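Local coordinates for Serine/threonine-protein kinase Tel1 (Chaetomium thermophilum, PDB 6SKY) that phosphorylates serine and threonine residues of proteins at the expense of ATP and probably activates checkpoint signalling as a sensor of DNA damage, at residues I1603-D1606 against E1607-I1610; R1755-N1759 against P1760-Q1764; C2107-A2110 against T2111-R2115. All blocks are in the same frame, centred on the assembly; numbering follows the deposited sequence.

Interaction 1. Residues I1603-D1606 against E1607-I1610; sequences IETD and EDAI
Asp1608 lies against two residues of the preceding loop, its CB meeting Ile1603 and its carboxylate meeting Thr1605. CB lies 3.8 Å from Ile1603 CG2, the two side chains running antiparallel past one another. With CG beside the backbone N (chi1 -38°), Asp1608 CG comes to 3.6 Å from Thr1605 CB. At the tip, Asp1608 OD1 faces the same Thr1605 CB at 3.3 Å, while Asp1608 OD2 stands 3.6 Å from Thr1605 OG1. The setting is the first turn of helix 1606-1619: Thr1605 holds the N-cap position, though its own side chain makes no capping bond, and the backbone bonds Ala1609 N to Thr1605 O (3.3 Å) and Ile1610 N to Asp1606 O (2.9 Å) start the spiral. A carboxylate so near a helix N-terminus probably gains from the helix dipole. An alanine replacing Asp1608 removes this carboxylate, which would probably leave the Thr1605 side chain without its neighbour and the helix start with one negative charge fewer. Ile1603 CG2 also approaches Ala1609 CB (4.1 Å), and Ala1609 in turn touches Arg1639 of helix 1627-1644. The carboxylates of Asp1606 and Glu1604 form salt bridges outside the segment, with Arg2115 and Lys1554 respectively.

Interaction 2. Residues R1755-N1759 against P1760-Q1764; sequences RALEN and PNWSQ
A leucine methyl laid on a tryptophan face joins the turn at 1755-1759 to the start of helix 1762-1771, in the alpha-solenoid part of the chain. Leu1757 CD1 sits 3.8 Å from the centroid of the six-membered ring of Trp1762, only 11° off the ring normal, a CH-pi contact from directly above. Both side chains have CG anti to their backbone N, and they run side by side in the same direction, which brings the methyl over the benzo half of the indole. Ala1756 lies by the pyrrole half: its CB is 4.3 Å from Trp1762 CD1, and its carbonyl O approaches that same CD1 obliquely.

The backbone closes the turn with a bent bond from Trp1762 N to Asn1759 O (3.0 Å, N-H...O angle 136°), the donor standing above the carbonyl plane. Pro1760 and Asn1761 form the link it spans, with Asn1761 at the N-cap position. Within the turn, Arg1755 NH1 makes a salt bridge with Glu1758 OE1 (3.2 Å), meeting the oxygen from above the carboxylate plane; Glu1758 OE2 is hydrogen-bonded to the Ser1832 hydroxyl.

Around the apolar pair the neighbouring helices close in. Leu1757 and Trp1762 both touch Leu1842 of helix 1836-1849, the indole packs edge-to-face with Trp1827, and Phe1798 of helix 1793-1808 meets it with the ring planes at about 45°.

Interaction 3. Residues C2107-A2110 against T2111-R2115; sequences CTLA and TFEKR
Phe2112 lays one ring face over the carbonyl oxygen of Thr2108, one helical turn back along helix 2102-2119 of the FAT domain. The oxygen is 3.4 Å above the ring plane, offset toward the rim near CG. The side chains of Thr2108 and Phe2112 run side by side in the same direction, so that the threonine methyl CG2 reaches the far end of the ring, 4.1 Å from Phe2112 CZ. Leu2109 adds a looser apolar touch, its CD1 being 4.3 Å from Phe2112 CD2.

The Thr2111 hydroxyl lies beside its own backbone N (chi1 -53°) and bends back to the preceding turn, where Thr2111 OG1 donates to Cys2107 O at 2.8 Å. The backbone Thr2111 N donates to that oxygen too, at 2.9 Å, and the two donors arrive from opposite faces of the carbonyl plane. Thr2111 CG2, anti to the backbone N, lies over one face of the Arg2115 guanidinium, toward its rim and 3.3 Å above the plane. Farther round the helix, the extended chains of Glu2113 and Lys2114 pass their CG methylenes alongside the carbonyls of Leu2109 and Ala2110.

Phe2112 also makes a cation-pi contact with Arg2134 of helix 2124-2143 and touches Glu2092 of helix 2077-2097 and Leu2167 of helix 2154-2174. The buried residues thus combine the Phe2112 ring and Leu2109 with the Arg2115 cation: Thr2111 satisfies its hydroxyl within the helix itself, and its methyl adds van der Waals cover to a guanidinium held by the salt bridge to Asp1606.

Overall arrangement
Interactions 1 and 3 belong to one neighbourhood, their centres 13 Å apart, and are tied by a salt bridge from Asp1606 OD2 to Arg2115 NH1 (2.9 Å); both also pack on helix 1627-1644. Interaction 2 stands alone, its nearest atoms about 35 Å from interaction 1 and about 43 Å from interaction 3. Interactions 1 and 2 each lie at a helix start. The first has Thr1605, Glu1607 and Ile1610 exposed, and its carboxylate merely packs on the preceding loop; the second centres on buried Leu1757 and Trp1762. Interaction 3, with Leu2109 and Phe2112 buried, lies within a helix, where a threonine hydroxyl adds to the backbone bonds and a phenylalanine ring packs on a carbonyl.

Interaction 1. Residues I1603-D1606 against E1607-I1610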
# COMPACT_ATOMS: atom_id res chain seq x y z
N ILE A 1603 -4.90 -46.35 -18.80
CA ILE A 1603 -5.37 -45.05 -18.32
C ILE A 1603 -4.41 -44.01 -18.86
O ILE A 1603 -3.25 -43.94 -18.43
CB ILE A 1603 -5.45 -44.99 -16.79
CG1 ILE A 1603 -6.51 -45.96 -16.28
CG2 ILE A 1603 -5.76 -43.59 -16.34
CD1 ILE A 1603 -6.77 -45.85 -14.80
N GLU A 1604 -4.87 -43.21 -19.82
CA GLU A 1604 -4.02 -42.23 -20.48
C GLU A 1604 -4.60 -40.83 -20.52
O GLU A 1604 -3.84 -39.89 -20.77
CB GLU A 1604 -3.72 -42.68 -21.92
CG GLU A 1604 -4.88 -42.56 -22.87
CD GLU A 1604 -4.57 -43.15 -24.23
OE1 GLU A 1604 -4.30 -44.37 -24.31
OE2 GLU A 1604 -4.60 -42.40 -25.23
N THR A 1605 -5.89 -40.65 -20.29
CA THR A 1605 -6.51 -39.34 -20.29
C THR A 1605 -6.61 -38.82 -18.86
O THR A 1605 -6.56 -39.59 -17.90
CB THR A 1605 -7.90 -39.41 -20.93
OG1 THR A 1605 -7.82 -40.15 -22.15
CG2 THR A 1605 -8.43 -38.03 -21.25
N ASP A 1606 -6.73 -37.50 -18.73
CA ASP A 1606 -6.90 -36.91 -17.41
C ASP A 1606 -8.25 -37.29 -16.80
O ASP A 1606 -8.38 -37.34 -15.58
CB ASP A 1606 -6.77 -35.39 -17.49
CG ASP A 1606 -5.37 -34.95 -17.85
OD1 ASP A 1606 -4.90 -35.29 -18.96
OD2 ASP A 1606 -4.74 -34.26 -17.02
N GLU A 1607 -9.24 -37.57 -17.64
CA GLU A 1607 -10.57 -37.92 -17.15
C GLU A 1607 -10.61 -39.36 -16.64
O GLU A 1607 -11.23 -39.63 -15.60
CB GLU A 1607 -11.61 -37.70 -18.23
CG GLU A 1607 -11.76 -36.26 -18.63
CD GLU A 1607 -12.72 -36.07 -19.79
OE1 GLU A 1607 -13.37 -37.06 -20.18
OE2 GLU A 1607 -12.81 -34.94 -20.31
N ASP A 1608 -9.97 -40.29 -17.35
CA ASP A 1608 -9.85 -41.64 -16.82
C ASP A 1608 -9.17 -41.63 -15.47
O ASP A 1608 -9.58 -42.34 -14.55
CB ASP A 1608 -9.06 -42.52 -17.79
CG ASP A 1608 -9.39 -42.23 -19.23
OD1 ASP A 1608 -10.15 -41.27 -19.47
OD2 ASP A 1608 -8.90 -42.96 -20.11
N ALA A 1609 -8.12 -40.82 -15.32
CA ALA A 1609 -7.39 -40.77 -14.07
C ALA A 1609 -8.23 -40.14 -12.97
O ALA A 1609 -8.23 -40.63 -11.84
CB ALA A 1609 -6.08 -40.02 -14.25
N ILE A 1610 -8.95 -39.07 -13.27
CA ILE A 1610 -9.81 -38.47 -12.25
C ILE A 1610 -10.89 -39.46 -11.82
O ILE A 1610 -11.25 -39.53 -10.64
CB ILE A 1610 -10.42 -37.15 -12.76
CG1 ILE A 1610 -9.35 -36.08 -12.87
CG2 ILE A 1610 -11.50 -36.67 -11.83
CD1 ILE A 1610 -9.90 -34.74 -13.25

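Interaction 2. Residues R1755-N1759 against P1760-Q1764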
# COMPACT_ATOMS: atom_id res chain seq x y z
N ARG A 1755 0.38 -49.11 31.28
CA ARG A 1755 1.50 -49.87 30.74
C ARG A 1755 1.03 -51.13 30.02
O ARG A 1755 1.82 -51.79 29.34
CB ARG A 1755 2.50 -50.23 31.85
CG ARG A 1755 3.29 -49.05 32.35
CD ARG A 1755 4.09 -48.44 31.23
NE ARG A 1755 4.41 -47.04 31.48
CZ ARG A 1755 5.10 -46.27 30.64
NH1 ARG A 1755 5.53 -46.76 29.50
NH2 ARG A 1755 5.34 -45.00 30.95
N ALA A 1756 -0.25 -51.44 30.14
CA ALA A 1756 -0.86 -52.49 29.33
C ALA A 1756 -1.30 -51.97 27.98
O ALA A 1756 -1.69 -52.76 27.12
CB ALA A 1756 -2.05 -53.11 30.04
N LEU A 1757 -1.26 -50.65 27.78
CA LEU A 1757 -1.58 -50.09 26.48
C LEU A 1757 -0.49 -50.34 25.45
O LEU A 1757 -0.72 -50.11 24.26
CB LEU A 1757 -1.83 -48.59 26.62
CG LEU A 1757 -2.70 -47.93 25.56
CD1 LEU A 1757 -4.15 -48.25 25.81
CD2 LEU A 1757 -2.48 -46.45 25.55
N GLU A 1758 0.68 -50.83 25.87
CA GLU A 1758 1.81 -50.98 24.97
C GLU A 1758 2.03 -52.40 24.47
O GLU A 1758 2.89 -52.60 23.61
CB GLU A 1758 3.09 -50.49 25.65
CG GLU A 1758 3.09 -49.02 25.93
CD GLU A 1758 4.38 -48.55 26.56
OE1 GLU A 1758 4.81 -49.16 27.56
OE2 GLU A 1758 4.97 -47.57 26.05
N ASN A 1759 1.28 -53.37 24.98
CA ASN A 1759 1.61 -54.58 24.23
C ASN A 1759 0.65 -54.75 23.05
O ASN A 1759 -0.53 -54.41 23.17
CB ASN A 1759 1.55 -55.81 25.12
CG ASN A 1759 0.26 -55.93 25.87
OD1 ASN A 1759 -0.36 -54.93 26.21
ND2 ASN A 1759 -0.16 -57.16 26.14
N PRO A 1760 1.13 -55.27 21.93
CA PRO A 1760 0.32 -55.28 20.71
C PRO A 1760 -0.94 -56.13 20.78
O PRO A 1760 -1.63 -56.28 19.77
CB PRO A 1760 1.29 -55.84 19.66
CG PRO A 1760 2.63 -55.55 20.21
CD PRO A 1760 2.50 -55.73 21.68
N ASN A 1761 -1.25 -56.69 21.94
CA ASN A 1761 -2.46 -57.48 22.12
C ASN A 1761 -3.33 -56.92 23.24
O ASN A 1761 -4.07 -57.66 23.89
CB ASN A 1761 -2.13 -58.94 22.39
CG ASN A 1761 -1.57 -59.64 21.18
OD1 ASN A 1761 -0.40 -60.00 21.14
ND2 ASN A 1761 -2.42 -59.84 20.18
N TRP A 1762 -3.26 -55.61 23.48
CA TRP A 1762 -4.10 -55.00 24.49
C TRP A 1762 -5.57 -55.13 24.13
O TRP A 1762 -6.40 -55.49 24.97
CB TRP A 1762 -3.72 -53.53 24.67
CG TRP A 1762 -4.69 -52.73 25.46
CD1 TRP A 1762 -4.84 -52.74 26.81
CD2 TRP A 1762 -5.64 -51.79 24.96
NE1 TRP A 1762 -5.83 -51.87 27.18
CE2 TRP A 1762 -6.34 -51.28 26.05
CE3 TRP A 1762 -5.97 -51.35 23.68
CZ2 TRP A 1762 -7.34 -50.34 25.91
CZ3 TRP A 1762 -6.97 -50.42 23.54
CH2 TRP A 1762 -7.64 -49.92 24.65
N SER A 1763 -5.90 -54.85 22.87
CA SER A 1763 -7.29 -54.86 22.44
C SER A 1763 -7.90 -56.25 22.59
O SER A 1763 -9.04 -56.38 23.03
CB SER A 1763 -7.39 -54.38 21.00
OG SER A 1763 -6.34 -54.93 20.23
N GLN A 1764 -7.15 -57.29 22.22
CA GLN A 1764 -7.69 -58.64 22.27
C GLN A 1764 -7.94 -59.09 23.70
O GLN A 1764 -9.02 -59.63 24.01
CB GLN A 1764 -6.71 -59.58 21.57
CG GLN A 1764 -6.87 -61.02 21.94
CD GLN A 1764 -5.74 -61.86 21.41
OE1 GLN A 1764 -5.07 -61.48 20.45
NE2 GLN A 1764 -5.50 -63.01 22.03

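Interaction 3. Residues C2107-A2110 against T2111-R2115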
# COMPACT_ATOMS: atom_id res chain seq x y z
N CYS A 2107 -0.10 -31.78 -28.07
CA CYS A 2107 -1.07 -32.33 -27.14
C CYS A 2107 -0.63 -32.12 -25.69
O CYS A 2107 -1.47 -31.85 -24.82
CB CYS A 2107 -1.30 -33.80 -27.44
SG CYS A 2107 -2.38 -34.10 -28.86
N THR A 2108 0.67 -32.23 -25.42
CA THR A 2108 1.16 -31.95 -24.07
C THR A 2108 0.92 -30.49 -23.69
O THR A 2108 0.52 -30.18 -22.56
CB THR A 2108 2.64 -32.30 -23.98
OG1 THR A 2108 2.89 -33.46 -24.78
CG2 THR A 2108 3.02 -32.60 -22.55
N LEU A 2109 1.14 -29.57 -24.64
CA LEU A 2109 0.88 -28.16 -24.36
C LEU A 2109 -0.60 -27.90 -24.08
O LEU A 2109 -0.95 -27.15 -23.16
CB LEU A 2109 1.38 -27.32 -25.53
CG LEU A 2109 1.78 -25.88 -25.27
CD1 LEU A 2109 2.83 -25.80 -24.19
CD2 LEU A 2109 2.30 -25.28 -26.54
N ALA A 2110 -1.49 -28.53 -24.85
CA ALA A 2110 -2.91 -28.36 -24.59
C ALA A 2110 -3.32 -28.94 -23.24
O ALA A 2110 -4.21 -28.40 -22.56
CB ALA A 2110 -3.72 -29.01 -25.71
N THR A 2111 -2.68 -30.04 -22.83
CA THR A 2111 -2.93 -30.56 -21.49
C THR A 2111 -2.53 -29.55 -20.42
O THR A 2111 -3.26 -29.36 -19.43
CB THR A 2111 -2.16 -31.86 -21.29
OG1 THR A 2111 -2.46 -32.76 -22.36
CG2 THR A 2111 -2.56 -32.50 -20.00
N PHE A 2112 -1.39 -28.90 -20.60
CA PHE A 2112 -0.98 -27.86 -19.67
C PHE A 2112 -2.03 -26.76 -19.57
O PHE A 2112 -2.30 -26.25 -18.47
CB PHE A 2112 0.36 -27.28 -20.09
CG PHE A 2112 1.50 -28.21 -19.90
CD1 PHE A 2112 1.36 -29.35 -19.14
CD2 PHE A 2112 2.72 -27.95 -20.48
CE1 PHE A 2112 2.40 -30.20 -18.96
CE2 PHE A 2112 3.77 -28.81 -20.31
CZ PHE A 2112 3.61 -29.94 -19.55
N GLU A 2113 -2.63 -26.40 -20.69
CA GLU A 2113 -3.65 -25.34 -20.66
C GLU A 2113 -4.90 -25.75 -19.88
O GLU A 2113 -5.42 -24.97 -19.07
CB GLU A 2113 -4.00 -24.94 -22.09
CG GLU A 2113 -2.81 -24.43 -22.86
CD GLU A 2113 -3.09 -24.28 -24.34
OE1 GLU A 2113 -2.13 -24.33 -25.13
OE2 GLU A 2113 -4.27 -24.12 -24.71
N LYS A 2114 -5.40 -26.97 -20.10
CA LYS A 2114 -6.56 -27.41 -19.32
C LYS A 2114 -6.25 -27.45 -17.82
O LYS A 2114 -7.07 -27.03 -16.98
CB LYS A 2114 -7.01 -28.78 -19.81
CG LYS A 2114 -7.23 -28.86 -21.30
CD LYS A 2114 -7.24 -30.30 -21.77
CE LYS A 2114 -7.21 -30.38 -23.29
NZ LYS A 2114 -6.87 -31.75 -23.77
N ARG A 2115 -5.07 -27.95 -17.47
CA ARG A 2115 -4.73 -27.94 -16.06
C ARG A 2115 -4.64 -26.52 -15.52
O ARG A 2115 -4.94 -26.29 -14.35
CB ARG A 2115 -3.43 -28.70 -15.85
CG ARG A 2115 -3.58 -30.12 -16.28
CD ARG A 2115 -2.28 -30.83 -16.32
NE ARG A 2115 -2.49 -32.24 -16.59
CZ ARG A 2115 -1.51 -33.11 -16.78
NH1 ARG A 2115 -1.79 -34.38 -17.01
NH2 ARG A 2115 -0.25 -32.70 -16.73